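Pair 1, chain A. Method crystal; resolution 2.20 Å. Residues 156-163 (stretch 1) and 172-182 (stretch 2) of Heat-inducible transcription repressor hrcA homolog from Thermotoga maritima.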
# COMPACT_ATOMS: atom_id res chain seq x y z
N SER A 156 -14.17 27.23 -14.15
CA SER A 156 -13.73 28.61 -14.43
C SER A 156 -14.23 29.07 -15.80
O SER A 156 -15.02 28.38 -16.44
CB SER A 156 -12.20 28.70 -14.36
OG SER A 156 -11.58 27.96 -15.39
N GLU A 157 -13.78 30.25 -16.23
CA GLU A 157 -14.02 30.73 -17.59
C GLU A 157 -13.52 29.71 -18.62
O GLU A 157 -14.15 29.52 -19.65
CB GLU A 157 -13.33 32.09 -17.84
CG GLU A 157 -14.09 33.30 -17.33
CD GLU A 157 -13.31 34.61 -17.47
OE1 GLU A 157 -12.07 34.59 -17.34
OE2 GLU A 157 -13.94 35.67 -17.71
N ASP A 158 -12.40 29.06 -18.31
CA ASP A 158 -11.71 28.18 -19.26
C ASP A 158 -12.10 26.71 -19.21
O ASP A 158 -11.89 26.00 -20.18
CB ASP A 158 -10.19 28.28 -19.05
CG ASP A 158 -9.68 29.70 -19.19
OD1 ASP A 158 -10.22 30.45 -20.03
OD2 ASP A 158 -8.75 30.14 -18.49
N TYR A 159 -12.66 26.25 -18.09
CA TYR A 159 -12.85 24.82 -17.88
C TYR A 159 -14.24 24.43 -17.39
O TYR A 159 -14.87 25.13 -16.62
CB TYR A 159 -11.79 24.30 -16.90
CG TYR A 159 -10.36 24.54 -17.36
CD1 TYR A 159 -9.54 25.45 -16.71
CD2 TYR A 159 -9.84 23.85 -18.45
CE1 TYR A 159 -8.24 25.67 -17.13
CE2 TYR A 159 -8.54 24.07 -18.87
CZ TYR A 159 -7.74 24.97 -18.21
OH TYR A 159 -6.46 25.18 -18.64
N LEU A 160 -14.68 23.27 -17.84
CA LEU A 160 -15.97 22.68 -17.50
C LEU A 160 -15.74 21.24 -17.10
O LEU A 160 -14.94 20.56 -17.73
CB LEU A 160 -16.87 22.72 -18.74
CG LEU A 160 -18.38 22.57 -18.59
CD1 LEU A 160 -19.10 23.31 -19.72
CD2 LEU A 160 -18.79 21.12 -18.59
N ILE A 161 -16.44 20.74 -16.09
CA ILE A 161 -16.39 19.32 -15.79
C ILE A 161 -17.72 18.64 -16.07
O ILE A 161 -18.75 18.99 -15.51
CB ILE A 161 -15.90 19.04 -14.34
CG1 ILE A 161 -14.44 19.46 -14.20
CG2 ILE A 161 -16.03 17.56 -14.03
CD1 ILE A 161 -13.93 19.50 -12.78
N PHE A 162 -17.69 17.66 -16.98
CA PHE A 162 -18.85 16.86 -17.32
C PHE A 162 -18.76 15.54 -16.58
O PHE A 162 -17.67 15.01 -16.38
CB PHE A 162 -18.90 16.62 -18.84
CG PHE A 162 -19.82 15.50 -19.25
CD1 PHE A 162 -21.19 15.72 -19.42
CD2 PHE A 162 -19.33 14.22 -19.49
CE1 PHE A 162 -22.03 14.69 -19.81
CE2 PHE A 162 -20.17 13.21 -19.86
CZ PHE A 162 -21.53 13.44 -20.02
N SER A 163 -19.91 14.99 -16.21
CA SER A 163 -20.00 13.62 -15.71
C SER A 163 -21.45 13.16 -15.68
O SER A 163 -22.36 13.94 -15.89
CB SER A 163 -19.40 13.50 -14.30
OG SER A 163 -19.94 14.46 -13.43
N LYS A 172 -17.64 8.72 -16.33
CA LYS A 172 -17.33 9.53 -17.50
C LYS A 172 -16.83 10.90 -17.16
O LYS A 172 -16.99 11.81 -17.95
CB LYS A 172 -18.54 9.67 -18.41
CG LYS A 172 -19.27 8.39 -18.68
CD LYS A 172 -18.41 7.44 -19.41
CE LYS A 172 -19.23 6.36 -20.03
NZ LYS A 172 -18.33 5.35 -20.66
N VAL A 173 -16.16 11.03 -16.02
CA VAL A 173 -15.70 12.33 -15.58
C VAL A 173 -14.67 12.89 -16.56
O VAL A 173 -13.64 12.27 -16.83
CB VAL A 173 -15.13 12.30 -14.14
CG1 VAL A 173 -14.98 13.70 -13.61
CG2 VAL A 173 -16.05 11.54 -13.23
N THR A 174 -14.95 14.08 -17.08
CA THR A 174 -14.19 14.61 -18.20
C THR A 174 -14.12 16.11 -18.13
O THR A 174 -15.12 16.77 -18.36
CB THR A 174 -14.86 14.22 -19.53
OG1 THR A 174 -14.98 12.79 -19.63
CG2 THR A 174 -13.98 14.62 -20.71
N PRO A 175 -12.96 16.67 -17.82
CA PRO A 175 -12.77 18.12 -17.91
C PRO A 175 -12.75 18.54 -19.38
O PRO A 175 -12.22 17.81 -20.20
CB PRO A 175 -11.40 18.33 -17.26
CG PRO A 175 -11.12 17.10 -16.56
CD PRO A 175 -11.76 15.99 -17.31
N ILE A 176 -13.30 19.70 -19.69
CA ILE A 176 -13.47 20.18 -21.06
C ILE A 176 -12.97 21.62 -21.15
O ILE A 176 -13.24 22.42 -20.26
CB ILE A 176 -14.96 20.13 -21.46
CG1 ILE A 176 -15.49 18.70 -21.41
CG2 ILE A 176 -15.17 20.68 -22.85
CD1 ILE A 176 -17.00 18.64 -21.30
N LYS A 177 -12.22 21.94 -22.20
CA LYS A 177 -11.88 23.34 -22.53
C LYS A 177 -13.10 24.08 -23.07
O LYS A 177 -13.85 23.55 -23.88
CB LYS A 177 -10.82 23.40 -23.63
CG LYS A 177 -9.44 22.92 -23.25
CD LYS A 177 -8.39 23.50 -24.19
CE LYS A 177 -7.00 23.09 -23.80
NZ LYS A 177 -6.01 23.38 -24.87
N THR A 178 -13.26 25.31 -22.63
CA THR A 178 -14.20 26.23 -23.25
C THR A 178 -13.57 27.61 -23.42
O THR A 178 -13.36 28.32 -22.43
CB THR A 178 -15.49 26.35 -22.42
OG1 THR A 178 -16.03 25.05 -22.16
CG2 THR A 178 -16.56 27.06 -23.21
N GLN A 179 -13.28 27.99 -24.66
CA GLN A 179 -12.78 29.34 -24.96
C GLN A 179 -13.89 30.38 -25.18
O GLN A 179 -13.61 31.58 -25.23
CB GLN A 179 -11.86 29.32 -26.19
CG GLN A 179 -10.70 28.30 -26.12
CD GLN A 179 -9.67 28.61 -25.03
OE1 GLN A 179 -9.33 27.73 -24.23
NE2 GLN A 179 -9.15 29.84 -25.03
N GLU A 180 -15.14 29.91 -25.32
CA GLU A 180 -16.30 30.82 -25.40
C GLU A 180 -17.47 30.34 -24.52
O GLU A 180 -17.92 29.20 -24.65
CB GLU A 180 -16.76 31.00 -26.85
CG GLU A 180 -15.83 31.83 -27.73
CD GLU A 180 -15.94 33.32 -27.49
OE1 GLU A 180 -16.47 34.04 -28.37
OE2 GLU A 180 -15.49 33.80 -26.42
N ARG A 181 -17.95 31.22 -23.65
CA ARG A 181 -19.02 30.89 -22.70
C ARG A 181 -20.39 30.70 -23.36
O ARG A 181 -20.90 31.61 -24.03
CB ARG A 181 -19.13 32.00 -21.63
CG ARG A 181 -19.82 31.55 -20.34
CD ARG A 181 -20.09 32.67 -19.31
NE ARG A 181 -18.96 32.94 -18.41
CZ ARG A 181 -18.50 32.09 -17.47
NH1 ARG A 181 -19.05 30.90 -17.27
NH2 ARG A 181 -17.45 32.46 -16.73
N LEU A 182 -20.97 29.52 -23.17
CA LEU A 182 -22.39 29.28 -23.44
C LEU A 182 -23.12 29.23 -22.10
O LEU A 182 -22.47 29.26 -21.05
CB LEU A 182 -22.58 27.96 -24.20
CG LEU A 182 -21.67 27.72 -25.40
CD1 LEU A 182 -21.84 26.29 -25.93
CD2 LEU A 182 -21.92 28.74 -26.50

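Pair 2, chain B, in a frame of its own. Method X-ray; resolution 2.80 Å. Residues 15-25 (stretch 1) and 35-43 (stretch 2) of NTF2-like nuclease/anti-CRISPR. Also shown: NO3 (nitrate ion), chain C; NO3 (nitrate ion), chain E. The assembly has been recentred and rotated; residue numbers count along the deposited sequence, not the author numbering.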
# COMPACT_ATOMS: atom_id res chain seq x y z
N ALA B 15 6.95 6.26 11.15
CA ALA B 15 7.37 5.41 12.25
C ALA B 15 8.88 5.31 12.19
O ALA B 15 9.46 5.24 11.10
CB ALA B 15 6.73 4.02 12.16
N GLU B 16 9.52 5.31 13.35
CA GLU B 16 10.98 5.30 13.36
C GLU B 16 11.51 4.38 14.45
O GLU B 16 10.88 4.17 15.49
CB GLU B 16 11.56 6.71 13.55
CG GLU B 16 13.03 6.77 13.17
CD GLU B 16 13.46 8.15 12.72
OE1 GLU B 16 12.60 9.05 12.71
OE2 GLU B 16 14.65 8.33 12.36
N THR B 17 12.70 3.86 14.18
CA THR B 17 13.41 2.92 15.04
C THR B 17 14.88 3.29 14.99
O THR B 17 15.30 4.11 14.16
CB THR B 17 13.17 1.48 14.58
OG1 THR B 17 11.87 1.05 15.00
CG2 THR B 17 14.26 0.50 15.07
N ALA B 18 15.67 2.72 15.90
CA ALA B 18 17.11 2.90 15.83
C ALA B 18 17.61 2.66 14.41
O ALA B 18 18.41 3.44 13.88
CB ALA B 18 17.81 1.97 16.82
N ASP B 19 17.12 1.60 13.77
CA ASP B 19 17.69 1.13 12.51
C ASP B 19 16.86 1.46 11.28
O ASP B 19 17.43 1.63 10.20
CB ASP B 19 17.92 -0.38 12.58
CG ASP B 19 19.00 -0.76 13.59
OD1 ASP B 19 19.98 0.00 13.71
OD2 ASP B 19 18.85 -1.80 14.25
N CYS B 20 15.53 1.52 11.38
CA CYS B 20 14.70 1.73 10.20
C CYS B 20 13.63 2.79 10.46
O CYS B 20 13.23 3.04 11.60
CB CYS B 20 14.08 0.41 9.73
SG CYS B 20 15.32 -0.65 8.94
N VAL B 21 13.18 3.42 9.37
CA VAL B 21 12.12 4.42 9.40
C VAL B 21 11.18 4.21 8.22
O VAL B 21 11.62 3.95 7.10
CB VAL B 21 12.71 5.85 9.37
CG1 VAL B 21 13.72 5.97 8.25
CG2 VAL B 21 11.60 6.88 9.22
N VAL B 22 9.88 4.30 8.48
CA VAL B 22 8.86 4.23 7.43
C VAL B 22 8.60 5.64 6.92
O VAL B 22 8.13 6.50 7.67
CB VAL B 22 7.57 3.58 7.93
CG1 VAL B 22 6.49 3.69 6.88
CG2 VAL B 22 7.83 2.13 8.28
N ILE B 23 8.88 5.88 5.64
CA ILE B 23 8.77 7.20 5.03
C ILE B 23 7.54 7.27 4.14
O ILE B 23 7.17 6.29 3.49
CB ILE B 23 10.03 7.55 4.21
CG1 ILE B 23 11.29 7.45 5.06
CG2 ILE B 23 9.89 8.93 3.60
CD1 ILE B 23 12.56 7.64 4.27
N GLU B 24 6.89 8.43 4.14
CA GLU B 24 5.84 8.76 3.19
C GLU B 24 6.30 9.94 2.34
O GLU B 24 6.89 10.89 2.86
CB GLU B 24 4.53 9.14 3.87
CG GLU B 24 3.70 10.08 3.00
CD GLU B 24 2.54 10.69 3.74
OE1 GLU B 24 2.57 11.91 3.98
OE2 GLU B 24 1.60 9.94 4.10
N ALA B 25 6.03 9.87 1.04
CA ALA B 25 6.27 10.99 0.14
C ALA B 25 5.03 11.22 -0.70
O ALA B 25 4.33 10.28 -1.06
CB ALA B 25 7.49 10.74 -0.75
N ARG B 35 0.93 8.91 -3.52
CA ARG B 35 1.43 8.68 -2.17
C ARG B 35 2.33 7.45 -2.19
O ARG B 35 1.86 6.34 -2.47
CB ARG B 35 0.28 8.49 -1.18
CG ARG B 35 0.76 8.22 0.24
CD ARG B 35 -0.40 8.14 1.21
NE ARG B 35 0.03 8.32 2.59
CZ ARG B 35 0.00 7.36 3.51
NH1 ARG B 35 -0.45 6.15 3.20
NH2 ARG B 35 0.42 7.60 4.75
N GLN B 36 3.61 7.65 -1.88
CA GLN B 36 4.60 6.59 -1.84
C GLN B 36 4.99 6.28 -0.40
O GLN B 36 5.34 7.20 0.36
CB GLN B 36 5.84 6.96 -2.65
CG GLN B 36 6.92 5.90 -2.63
CD GLN B 36 8.05 6.21 -3.59
OE1 GLN B 36 9.08 6.76 -3.20
NE2 GLN B 36 7.86 5.86 -4.85
N LEU B 37 4.94 5.01 -0.03
CA LEU B 37 5.42 4.53 1.26
C LEU B 37 6.73 3.78 1.05
O LEU B 37 6.80 2.87 0.22
CB LEU B 37 4.38 3.62 1.92
CG LEU B 37 3.07 4.30 2.27
CD1 LEU B 37 2.05 3.27 2.73
CD2 LEU B 37 3.30 5.35 3.35
N SER B 38 7.76 4.16 1.81
CA SER B 38 9.07 3.54 1.69
C SER B 38 9.61 3.17 3.06
O SER B 38 9.14 3.64 4.10
CB SER B 38 10.06 4.47 0.98
OG SER B 38 9.46 5.10 -0.14
N VAL B 39 10.64 2.32 3.05
CA VAL B 39 11.43 1.99 4.23
C VAL B 39 12.83 2.52 4.01
O VAL B 39 13.48 2.18 3.01
CB VAL B 39 11.45 0.49 4.51
CG1 VAL B 39 12.42 0.19 5.62
CG2 VAL B 39 10.07 0.01 4.88
N GLY B 40 13.30 3.36 4.92
CA GLY B 40 14.67 3.85 4.90
C GLY B 40 15.54 3.04 5.84
O GLY B 40 15.10 2.64 6.92
N ILE B 41 16.76 2.77 5.41
CA ILE B 41 17.73 1.99 6.18
C ILE B 41 18.74 2.95 6.78
O ILE B 41 19.37 3.74 6.05
CB ILE B 41 18.42 0.93 5.31
CG1 ILE B 41 17.41 0.22 4.41
CG2 ILE B 41 19.16 -0.07 6.18
CD1 ILE B 41 16.40 -0.62 5.16
N LYS B 42 18.90 2.90 8.09
CA LYS B 42 19.78 3.80 8.81
C LYS B 42 21.05 3.08 9.24
O LYS B 42 21.03 1.89 9.57
CB LYS B 42 19.07 4.40 10.03
CG LYS B 42 17.96 5.37 9.65
CD LYS B 42 16.93 5.53 10.76
CE LYS B 42 17.52 6.23 11.98
NZ LYS B 42 16.56 6.20 13.12
N ASP B 43 22.17 3.80 9.23
CA ASP B 43 23.45 3.26 9.65
C ASP B 43 23.65 3.54 11.14
O ASP B 43 22.72 3.94 11.85
CB ASP B 43 24.58 3.83 8.79
CG ASP B 43 24.74 5.33 8.94
OD1 ASP B 43 25.62 5.90 8.25
OD2 ASP B 43 24.03 5.94 9.76
N NO3 C . 7.21 4.05 16.40
O1 NO3 C . 7.75 2.93 16.15
O2 NO3 C . 6.31 4.13 17.28
O3 NO3 C . 7.58 5.08 15.76
N NO3 E . 11.38 9.02 -1.69
O1 NO3 E . 10.95 7.94 -1.19
O2 NO3 E . 12.20 9.75 -1.05
O3 NO3 E . 11.00 9.37 -2.84

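In both pairs, two neighbouring strands form an antiparallel ladder (159-163 with 172-177 in pair 1, and 20-25 with 35-42 in pair 2). Their strand axes approach to 4.5 Å in each case, with N-to-C directions at 153° in pair 1 and 154° in pair 2, and the N, CA and C atoms of 14 central residues superpose with an RMSD of 0.6 Å.

The hydrogen-bond register coincides as well. A:Leu160 and A:Ile176 exchange two bonds, A:Leu160 N to A:Ile176 O at 2.9 Å and A:Ile176 N to A:Leu160 O at 2.7 Å. The matched B:Val21 and B:Gly40 do the same, with B:Val21 N to B:Gly40 O at 3.2 Å and B:Gly40 N to B:Val21 O at 2.8 Å. One step along, A:Phe162 with A:Thr174 corresponds to B:Ile23 with B:Ser38, again doubly bonded. At the other end A:Thr178 N donates to A:Asp158 O, and B:Lys42 N to B:Asp19 O, both at 2.9 Å.

The sheet face carrying these doubly bonded pairs shows the sharpest contrast. In pair 1, A:Ile176 fills the middle: its CD1 lies 4.1 Å from A:Leu160 CD2 and 3.7 Å from A:Phe162 CB. In pair 2 the same position is B:Gly40, and the neighbours occupy its space. An ideal CB there would sit 3.2 Å from B:Val21 CG1 and 3.3 Å from B:Ile23 CD1, both tight. The A:Phe162 ring meets A:Thr174 CB at its edge, with CD2 4.5 Å away; B:Ile23 CB stands at the same 4.5 Å from B:Ser38 CB, although the side-chain centres of A:Phe162 and B:Ile23 differ by 3.4 Å.

On the opposite face, A:Ile161 and B:Val22 place their side-chain centres within 0.4 Å. A:Ile161 CG2 packs 4.0 Å from A:Val173 CG1, and its CG1 lies 4.5 Å from A:Pro175 CB. Around the matched positions of pair 2, B:Cys20 contributes instead, its CB 4.4 Å from B:Val39 CG1 and its SG 3.9 Å from B:Ile41 CD1. A:Tyr159, the counterpart of B:Cys20, turns its ring edge to A:Ile176 O.

At the end of the ladder, A:Thr178 and B:Lys42 match with CA atoms 0.5 Å apart. A:Thr178 is short, its OG1 4.2 Å from A:Leu160 CB. B:Lys42 points toward the other stretch and reaches farther: its NZ bonds B:Thr17 O at 2.7 Å and forms a salt bridge with B:Glu16 OE2 at 3.0 Å. B:Lys42 as a whole residue has 112 Å² covered by the other stretch, against 62 Å² for A:Thr178; the total buried surfaces remain comparable, 704 Å² in pair 1 and 769 Å² in pair 2.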